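Local coordinates for flavodoxin, WrbA-like protein (Agrobacterium tumefaciens, PDB 3D7N) that probably binds FMN and transfers electrons as a WrbA-like flavodoxin, consistent with NAD(P)H:quinone dehydrogenase activity, at residues A[80-94]-A[116-128]. Sequence-based numbering, arbitrary orientation.
Sequences SSKPWFSAKWQDKVF and LLAGQHGGLWVSL
Val93 and Phe94 pair in parallel with Leu124 and Trp125, joined by backbone bonds from Leu124 N to Lys92 O (2.9 Å), Phe94 N to Leu124 O and Val126 N to Phe94 O, while Asp91 N reaches Gly122 O (2.8 Å) just ahead of the strands. These are the two strands of a beta-alpha-beta crossover of the flavodoxin-like fold, and helix 104-120, which connects them, ends in a Schellman motif at Gly122. The Phe94 ring lies flat against that helix: Ala118 CA sits over its centre, 4.2 Å from the ring centroid, and Gly123 CA comes within 3.7 Å of Phe94 CD2. On the other side of the sheet Val93 CG1 presses tightly on Val126 CG2.

His121, just before the Schellman glycine, packs between Trp84 of helix 81-85 and Trp89 of the following loop. With CG anti to its carbonyl carbon (chi1 -78°), its ring takes Trp89 CE3 over its centre in an offset stack, planes 28° apart, while Trp84 meets the opposite face edge-on. Within the imidazole plane, His121 NE2 donates to Ser80 OG (3.0 Å), itself bonded to Ala77 O, and a water 2.7 Å from His121 ND1 also bonds Trp89 N and Pro83 O. His121 thus joins the end of helix 104-120 to helix 81-85 and the loop entering strand 93-100, and illustrates how in-plane polar partners and aromatic faces probably hold a buried imidazole in one rotation.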
# COMPACT_ATOMS: atom_id res chain seq x y z
N SER A 80 9.37 6.60 -18.16
CA SER A 80 10.20 7.54 -17.42
C SER A 80 11.42 6.84 -16.81
O SER A 80 12.20 7.48 -16.12
CB SER A 80 9.39 8.31 -16.37
OG SER A 80 9.14 7.53 -15.19
N SER A 81 11.59 5.54 -17.06
CA SER A 81 12.84 4.88 -16.71
C SER A 81 14.01 5.60 -17.35
O SER A 81 15.08 5.64 -16.79
CB SER A 81 12.85 3.41 -17.13
OG SER A 81 12.69 3.25 -18.53
N LYS A 82 13.80 6.18 -18.53
CA LYS A 82 14.85 6.91 -19.26
C LYS A 82 15.30 8.15 -18.46
O LYS A 82 16.45 8.22 -18.06
CB LYS A 82 14.38 7.25 -20.67
CG LYS A 82 15.17 8.35 -21.35
CD LYS A 82 15.11 8.30 -22.87
CE LYS A 82 15.27 9.70 -23.44
NZ LYS A 82 16.02 9.70 -24.71
N PRO A 83 14.41 9.11 -18.17
CA PRO A 83 14.87 10.20 -17.28
C PRO A 83 15.36 9.74 -15.90
O PRO A 83 16.17 10.40 -15.28
CB PRO A 83 13.64 11.13 -17.16
CG PRO A 83 12.48 10.37 -17.70
CD PRO A 83 13.04 9.34 -18.65
N TRP A 84 14.87 8.61 -15.44
CA TRP A 84 15.28 8.04 -14.14
C TRP A 84 16.73 7.56 -14.11
O TRP A 84 17.43 7.75 -13.12
CB TRP A 84 14.33 6.90 -13.80
CG TRP A 84 14.66 6.13 -12.57
CD1 TRP A 84 14.54 6.55 -11.30
CD2 TRP A 84 15.16 4.80 -12.52
NE1 TRP A 84 14.93 5.56 -10.44
CE2 TRP A 84 15.32 4.47 -11.17
CE3 TRP A 84 15.49 3.84 -13.49
CZ2 TRP A 84 15.79 3.23 -10.76
CZ3 TRP A 84 15.96 2.62 -13.09
CH2 TRP A 84 16.11 2.32 -11.73
N PHE A 85 17.20 6.94 -15.19
CA PHE A 85 18.56 6.42 -15.21
C PHE A 85 19.57 7.58 -15.21
O PHE A 85 20.62 7.50 -14.58
CB PHE A 85 18.79 5.46 -16.37
CG PHE A 85 20.22 4.96 -16.46
CD1 PHE A 85 20.69 3.96 -15.59
CD2 PHE A 85 21.13 5.52 -17.39
CE1 PHE A 85 22.01 3.51 -15.65
CE2 PHE A 85 22.46 5.07 -17.46
CZ PHE A 85 22.89 4.07 -16.58
N SER A 86 19.25 8.70 -15.86
CA SER A 86 20.12 9.86 -15.80
C SER A 86 19.76 10.82 -14.65
O SER A 86 20.24 11.93 -14.62
CB SER A 86 20.14 10.57 -17.16
OG SER A 86 18.85 10.70 -17.72
N ALA A 87 18.93 10.39 -13.71
CA ALA A 87 18.47 11.24 -12.59
C ALA A 87 17.97 12.66 -13.00
O ALA A 87 18.10 13.63 -12.25
CB ALA A 87 19.57 11.32 -11.51
N LYS A 88 17.38 12.78 -14.17
CA LYS A 88 16.92 14.07 -14.67
C LYS A 88 15.90 14.77 -13.78
O LYS A 88 15.84 16.01 -13.76
CB LYS A 88 16.37 13.93 -16.09
CG LYS A 88 17.45 13.61 -17.15
CD LYS A 88 17.36 14.45 -18.44
CE LYS A 88 18.36 15.63 -18.54
NZ LYS A 88 19.60 15.27 -19.30
N TRP A 89 15.10 14.01 -13.02
CA TRP A 89 14.05 14.60 -12.22
C TRP A 89 14.39 14.66 -10.74
O TRP A 89 13.50 14.93 -9.93
CB TRP A 89 12.71 13.85 -12.44
CG TRP A 89 12.21 13.83 -13.86
CD1 TRP A 89 12.73 14.48 -14.92
CD2 TRP A 89 11.05 13.14 -14.36
NE1 TRP A 89 12.02 14.23 -16.05
CE2 TRP A 89 10.98 13.40 -15.75
CE3 TRP A 89 10.07 12.33 -13.78
CZ2 TRP A 89 9.96 12.89 -16.56
CZ3 TRP A 89 9.05 11.81 -14.57
CH2 TRP A 89 9.01 12.09 -15.96
N GLN A 90 15.63 14.38 -10.38
CA GLN A 90 16.06 14.43 -8.97
C GLN A 90 15.77 15.83 -8.39
O GLN A 90 15.98 16.86 -9.04
CB GLN A 90 17.57 14.07 -8.82
CG GLN A 90 18.04 13.55 -7.40
CD GLN A 90 17.94 11.99 -7.21
OE1 GLN A 90 18.55 11.40 -6.28
NE2 GLN A 90 17.19 11.33 -8.11
N ASP A 91 15.24 15.85 -7.18
CA ASP A 91 14.96 17.07 -6.44
C ASP A 91 13.85 17.98 -6.97
O ASP A 91 13.62 19.05 -6.41
CB ASP A 91 16.24 17.87 -6.21
CG ASP A 91 17.26 17.08 -5.46
OD1 ASP A 91 16.84 16.16 -4.76
OD2 ASP A 91 18.46 17.34 -5.60
N LYS A 92 13.14 17.54 -7.99
CA LYS A 92 11.96 18.26 -8.44
C LYS A 92 10.83 18.08 -7.43
O LYS A 92 10.81 17.11 -6.66
CB LYS A 92 11.54 17.76 -9.85
CG LYS A 92 12.55 18.11 -10.99
CD LYS A 92 11.93 17.90 -12.37
CE LYS A 92 12.91 18.02 -13.55
NZ LYS A 92 13.48 19.37 -13.75
N VAL A 93 9.89 19.01 -7.45
CA VAL A 93 8.70 18.94 -6.59
C VAL A 93 7.62 18.18 -7.36
O VAL A 93 7.39 18.47 -8.52
CB VAL A 93 8.19 20.36 -6.24
CG1 VAL A 93 6.85 20.31 -5.54
CG2 VAL A 93 9.28 21.16 -5.40
N PHE A 94 7.02 17.16 -6.73
CA PHE A 94 5.97 16.34 -7.31
C PHE A 94 4.65 16.46 -6.50
O PHE A 94 4.66 16.72 -5.27
CB PHE A 94 6.41 14.86 -7.33
CG PHE A 94 7.46 14.53 -8.35
CD1 PHE A 94 7.11 13.97 -9.59
CD2 PHE A 94 8.79 14.76 -8.09
CE1 PHE A 94 8.10 13.68 -10.55
CE2 PHE A 94 9.78 14.45 -9.04
CZ PHE A 94 9.43 13.94 -10.27
N LEU A 116 5.38 6.78 -4.85
CA LEU A 116 6.50 5.89 -5.17
C LEU A 116 7.25 6.31 -6.44
O LEU A 116 8.45 6.27 -6.46
CB LEU A 116 6.02 4.46 -5.35
CG LEU A 116 5.51 3.72 -4.13
CD1 LEU A 116 5.17 2.24 -4.50
CD2 LEU A 116 6.53 3.75 -2.99
N LEU A 117 6.52 6.73 -7.46
CA LEU A 117 7.06 7.13 -8.73
C LEU A 117 7.91 8.38 -8.53
O LEU A 117 9.05 8.41 -8.96
CB LEU A 117 5.94 7.40 -9.72
CG LEU A 117 6.36 7.81 -11.11
CD1 LEU A 117 7.45 6.82 -11.68
CD2 LEU A 117 5.06 7.98 -11.95
N ALA A 118 7.38 9.35 -7.79
CA ALA A 118 8.12 10.55 -7.34
C ALA A 118 9.34 10.21 -6.51
O ALA A 118 10.36 10.81 -6.70
CB ALA A 118 7.19 11.52 -6.53
N GLY A 119 9.24 9.27 -5.59
CA GLY A 119 10.36 8.86 -4.75
C GLY A 119 11.46 8.19 -5.56
O GLY A 119 12.66 8.45 -5.41
N GLN A 120 11.05 7.33 -6.45
CA GLN A 120 11.95 6.61 -7.35
C GLN A 120 12.82 7.63 -8.10
O GLN A 120 14.01 7.39 -8.36
CB GLN A 120 11.05 5.87 -8.35
CG GLN A 120 11.68 4.81 -9.11
CD GLN A 120 11.23 3.44 -8.68
OE1 GLN A 120 10.19 3.31 -8.08
NE2 GLN A 120 12.07 2.40 -8.98
N HIS A 121 12.22 8.77 -8.44
CA HIS A 121 12.89 9.87 -9.12
C HIS A 121 13.62 10.83 -8.20
O HIS A 121 14.18 11.81 -8.64
CB HIS A 121 11.86 10.64 -9.96
CG HIS A 121 11.50 9.96 -11.24
ND1 HIS A 121 12.29 10.03 -12.36
CD2 HIS A 121 10.45 9.18 -11.57
CE1 HIS A 121 11.74 9.33 -13.33
NE2 HIS A 121 10.63 8.80 -12.88
N GLY A 122 13.56 10.58 -6.91
CA GLY A 122 14.24 11.39 -5.91
C GLY A 122 13.64 12.78 -5.75
O GLY A 122 14.35 13.75 -5.54
N GLY A 123 12.33 12.87 -5.86
CA GLY A 123 11.61 14.14 -5.76
C GLY A 123 11.04 14.40 -4.40
O GLY A 123 11.13 13.56 -3.52
N LEU A 124 10.44 15.58 -4.22
CA LEU A 124 9.79 15.91 -2.97
C LEU A 124 8.31 15.86 -3.16
O LEU A 124 7.83 16.42 -4.11
CB LEU A 124 10.08 17.32 -2.51
CG LEU A 124 11.49 17.75 -2.29
CD1 LEU A 124 11.23 19.01 -1.44
CD2 LEU A 124 12.47 16.70 -1.63
N TRP A 125 7.58 15.28 -2.22
CA TRP A 125 6.17 15.10 -2.41
C TRP A 125 5.36 16.11 -1.64
O TRP A 125 5.57 16.32 -0.45
CB TRP A 125 5.73 13.68 -2.04
CG TRP A 125 4.27 13.48 -2.33
CD1 TRP A 125 3.23 13.69 -1.47
CD2 TRP A 125 3.70 13.12 -3.58
NE1 TRP A 125 2.05 13.51 -2.11
CE2 TRP A 125 2.30 13.14 -3.40
CE3 TRP A 125 4.22 12.79 -4.83
CZ2 TRP A 125 1.42 12.79 -4.43
CZ3 TRP A 125 3.37 12.53 -5.86
CH2 TRP A 125 1.98 12.52 -5.67
N VAL A 126 4.45 16.75 -2.34
CA VAL A 126 3.57 17.77 -1.78
C VAL A 126 2.21 17.14 -1.48
O VAL A 126 1.53 16.69 -2.38
CB VAL A 126 3.35 18.94 -2.77
CG1 VAL A 126 2.42 19.99 -2.15
CG2 VAL A 126 4.70 19.59 -3.19
N SER A 127 1.83 17.13 -0.21
CA SER A 127 0.58 16.58 0.24
C SER A 127 -0.54 17.64 0.10
O SER A 127 -0.28 18.83 -0.12
CB SER A 127 0.75 16.17 1.69
OG SER A 127 0.80 17.32 2.53
N LEU A 128 -1.80 17.20 0.21
CA LEU A 128 -2.94 18.13 0.11
C LEU A 128 -2.89 19.08 1.30
O LEU A 128 -2.67 18.67 2.44
CB LEU A 128 -4.26 17.36 0.04
CG LEU A 128 -5.55 18.06 -0.43
CD1 LEU A 128 -5.43 18.58 -1.78
CD2 LEU A 128 -6.73 17.12 -0.38
O HOH W 1 14.73 11.15 -12.43